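Local structure of beta-galactosidase (Marinomonas sp. ef1, 6Y2K) at the interface of chains A and B. The protein hydrolyses terminal, non-reducing beta-D-galactose residues from beta-galactosides as a cold-active, hexameric family GH42 beta-galactosidase. Sequence-based numbering; all coordinates share one arbitrary frame. Chains: chain A/B, beta-galactosidase.

The interface of chains A and B. Residues chain A 370-372; chain B 508, 510, 522, 524.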
ATOM      1  N   ARG A 370      10.744  -5.660 -44.259  1.00 18.28           N
ATOM      2  CA  ARG A 370       9.496  -6.363 -43.958  1.00 18.95           C
ATOM      3  C   ARG A 370       9.327  -7.552 -44.913  1.00 18.82           C
ATOM      4  O   ARG A 370      10.062  -7.655 -45.908  1.00 18.34           O
ATOM      5  CB  ARG A 370       8.303  -5.424 -44.126  1.00 19.98           C
ATOM      6  CG  ARG A 370       8.357  -4.145 -43.309  1.00 20.73           C
ATOM      7  CD  ARG A 370       7.012  -3.456 -43.301  1.00 21.47           C
ATOM      8  NE  ARG A 370       6.447  -3.214 -44.643  1.00 23.06           N
ATOM      9  CZ  ARG A 370       5.987  -2.049 -45.120  1.00 23.23           C
ATOM     10  NH1 ARG A 370       6.041  -0.920 -44.413  1.00 24.08           N
ATOM     11  NH2 ARG A 370       5.459  -2.018 -46.343  1.00 23.08           N
ATOM     12  N   PRO A 371       8.351  -8.446 -44.644  1.00 18.51           N
ATOM     13  CA  PRO A 371       8.164  -9.582 -45.560  1.00 18.81           C
ATOM     14  C   PRO A 371       7.878  -9.201 -47.031  1.00 18.96           C
ATOM     15  O   PRO A 371       8.170  -9.994 -47.929  1.00 19.01           O
ATOM     16  CB  PRO A 371       6.988 -10.347 -44.939  1.00 19.08           C
ATOM     17  CG  PRO A 371       7.036  -9.993 -43.491  1.00 19.41           C
ATOM     18  CD  PRO A 371       7.459  -8.551 -43.474  1.00 18.91           C
ATOM     19  N   ASP A 372       7.348  -8.001 -47.261  1.00 19.22           N
ATOM     20  CA  ASP A 372       7.104  -7.492 -48.620  1.00 19.74           C
ATOM     21  C   ASP A 372       8.298  -6.755 -49.238  1.00 19.85           C
ATOM     22  O   ASP A 372       8.143  -6.090 -50.251  1.00 19.91           O
ATOM     23  CB  ASP A 372       5.846  -6.601 -48.634  1.00 19.87           C
ATOM     24  CG  ASP A 372       6.013  -5.285 -47.839  1.00 20.14           C
ATOM     25  OD1 ASP A 372       7.039  -5.081 -47.147  1.00 19.37           O
ATOM     26  OD2 ASP A 372       5.098  -4.442 -47.925  1.00 20.40           O
TER
ATOM     27  N   GLU B 508       0.903 -11.958 -48.665  1.00 23.24           N
ATOM     28  CA  GLU B 508       1.837 -11.262 -49.549  1.00 24.80           C
ATOM     29  C   GLU B 508       1.779  -9.730 -49.433  1.00 22.46           C
ATOM     30  O   GLU B 508       2.816  -9.064 -49.492  1.00 21.76           O
ATOM     31  CB  GLU B 508       1.575 -11.693 -50.992  1.00 28.28           C
ATOM     32  CG  GLU B 508       2.689 -11.366 -51.965  1.00 33.60           C
ATOM     33  CD  GLU B 508       2.295 -11.738 -53.381  1.00 37.74           C
ATOM     34  OE1 GLU B 508       2.101 -12.953 -53.635  1.00 40.53           O
ATOM     35  OE2 GLU B 508       2.150 -10.815 -54.213  1.00 40.51           O
ATOM     36  N   LEU B 510       0.952  -8.180 -46.673  1.00 19.51           N
ATOM     37  CA  LEU B 510       0.901  -7.990 -45.212  1.00 18.77           C
ATOM     38  C   LEU B 510      -0.524  -7.911 -44.671  1.00 18.13           C
ATOM     39  O   LEU B 510      -1.498  -7.820 -45.439  1.00 17.35           O
ATOM     40  CB  LEU B 510       1.710  -6.764 -44.762  1.00 19.19           C
ATOM     41  CG  LEU B 510       3.143  -6.623 -45.287  1.00 19.14           C
ATOM     42  CD1 LEU B 510       3.823  -5.463 -44.594  1.00 19.59           C
ATOM     43  CD2 LEU B 510       3.932  -7.899 -45.067  1.00 19.50           C
ATOM     44  N   THR B 522      -2.063  -0.839 -43.755  1.00 19.43           N
ATOM     45  CA  THR B 522      -0.962  -1.785 -43.700  1.00 19.62           C
ATOM     46  C   THR B 522      -0.452  -1.895 -42.265  1.00 18.91           C
ATOM     47  O   THR B 522      -0.096  -0.887 -41.666  1.00 19.12           O
ATOM     48  CB  THR B 522       0.190  -1.343 -44.622  1.00 20.52           C
ATOM     49  OG1 THR B 522      -0.285  -1.265 -45.970  1.00 21.62           O
ATOM     50  CG2 THR B 522       1.362  -2.333 -44.564  1.00 20.66           C
ATOM     51  N   GLU B 524       2.494  -2.550 -40.401  1.00 16.41           N
ATOM     52  CA  GLU B 524       3.921  -2.547 -40.706  1.00 16.56           C
ATOM     53  C   GLU B 524       4.678  -3.496 -39.785  1.00 16.00           C
ATOM     54  O   GLU B 524       5.604  -4.186 -40.217  1.00 16.12           O
ATOM     55  CB  GLU B 524       4.477  -1.132 -40.577  1.00 17.31           C
ATOM     56  CG  GLU B 524       3.833  -0.133 -41.536  1.00 17.94           C
ATOM     57  CD  GLU B 524       4.336   1.287 -41.355  1.00 18.77           C
ATOM     58  OE1 GLU B 524       4.667   1.681 -40.218  1.00 19.19           O
ATOM     59  OE2 GLU B 524       4.398   2.023 -42.363  1.00 20.07           O
TER
HETATM   60  O   HOH W   1       4.110   1.315 -44.884  1.00 25.75           O
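A small, mixed subunit-subunit patch of the hexamer, in which a leucine packs against the flank of an arginine-aspartate pair and a proline ring with a water-bridged arginine-glutamate pair beside it, joins A:Arg370, A:Pro371 and A:Asp372 of a chain A loop to B:Leu510 and B:Glu524 and probably helps hold two copies of the enzyme together. The three loop residues curl around the tip of B:Leu510, whose side chain crosses each of theirs at about a right angle. Its two methyls divide the work. CD1 of B:Leu510 packs 3.5 Å from NE of A:Arg370 and also touches the carboxylate of A:Asp372, while CD2 rests on the ring of A:Pro371, 3.9 Å from CB. With CG anti to its carbonyl carbon (chi1 -49°), B:Leu510 directs this fork at the loop. Within chain A, the guanidinium grips A:Asp372 side-on through two nitrogens. NH2 of A:Arg370 gives a nearly straight bond of 2.9 Å to the syn lone pair of OD2 of A:Asp372, in the guanidinium plane. The longer bond from NE of A:Arg370 to OD1 of A:Asp372, 3.2 Å, leaves that plane by 21°. This pairing probably fixes the rotation of the guanidinium and offsets its charge beside the leucine methyl. The chain of A:Arg370 bends at chi3, and its CD passes 3.5 Å from the backbone O of B:Glu524. On strand 521-528, B:Glu524 brings its CG alongside NH1 of A:Arg370, its carboxylate plane turned 32° from the guanidinium. The two charges form a loose salt bridge, NH1 of A:Arg370 lying 3.9 Å from OE2 of B:Glu524. Water 1 links the two charged groups, taking NH1 of A:Arg370 at 3.0 Å and meeting OE2 of B:Glu524 at 2.6 Å.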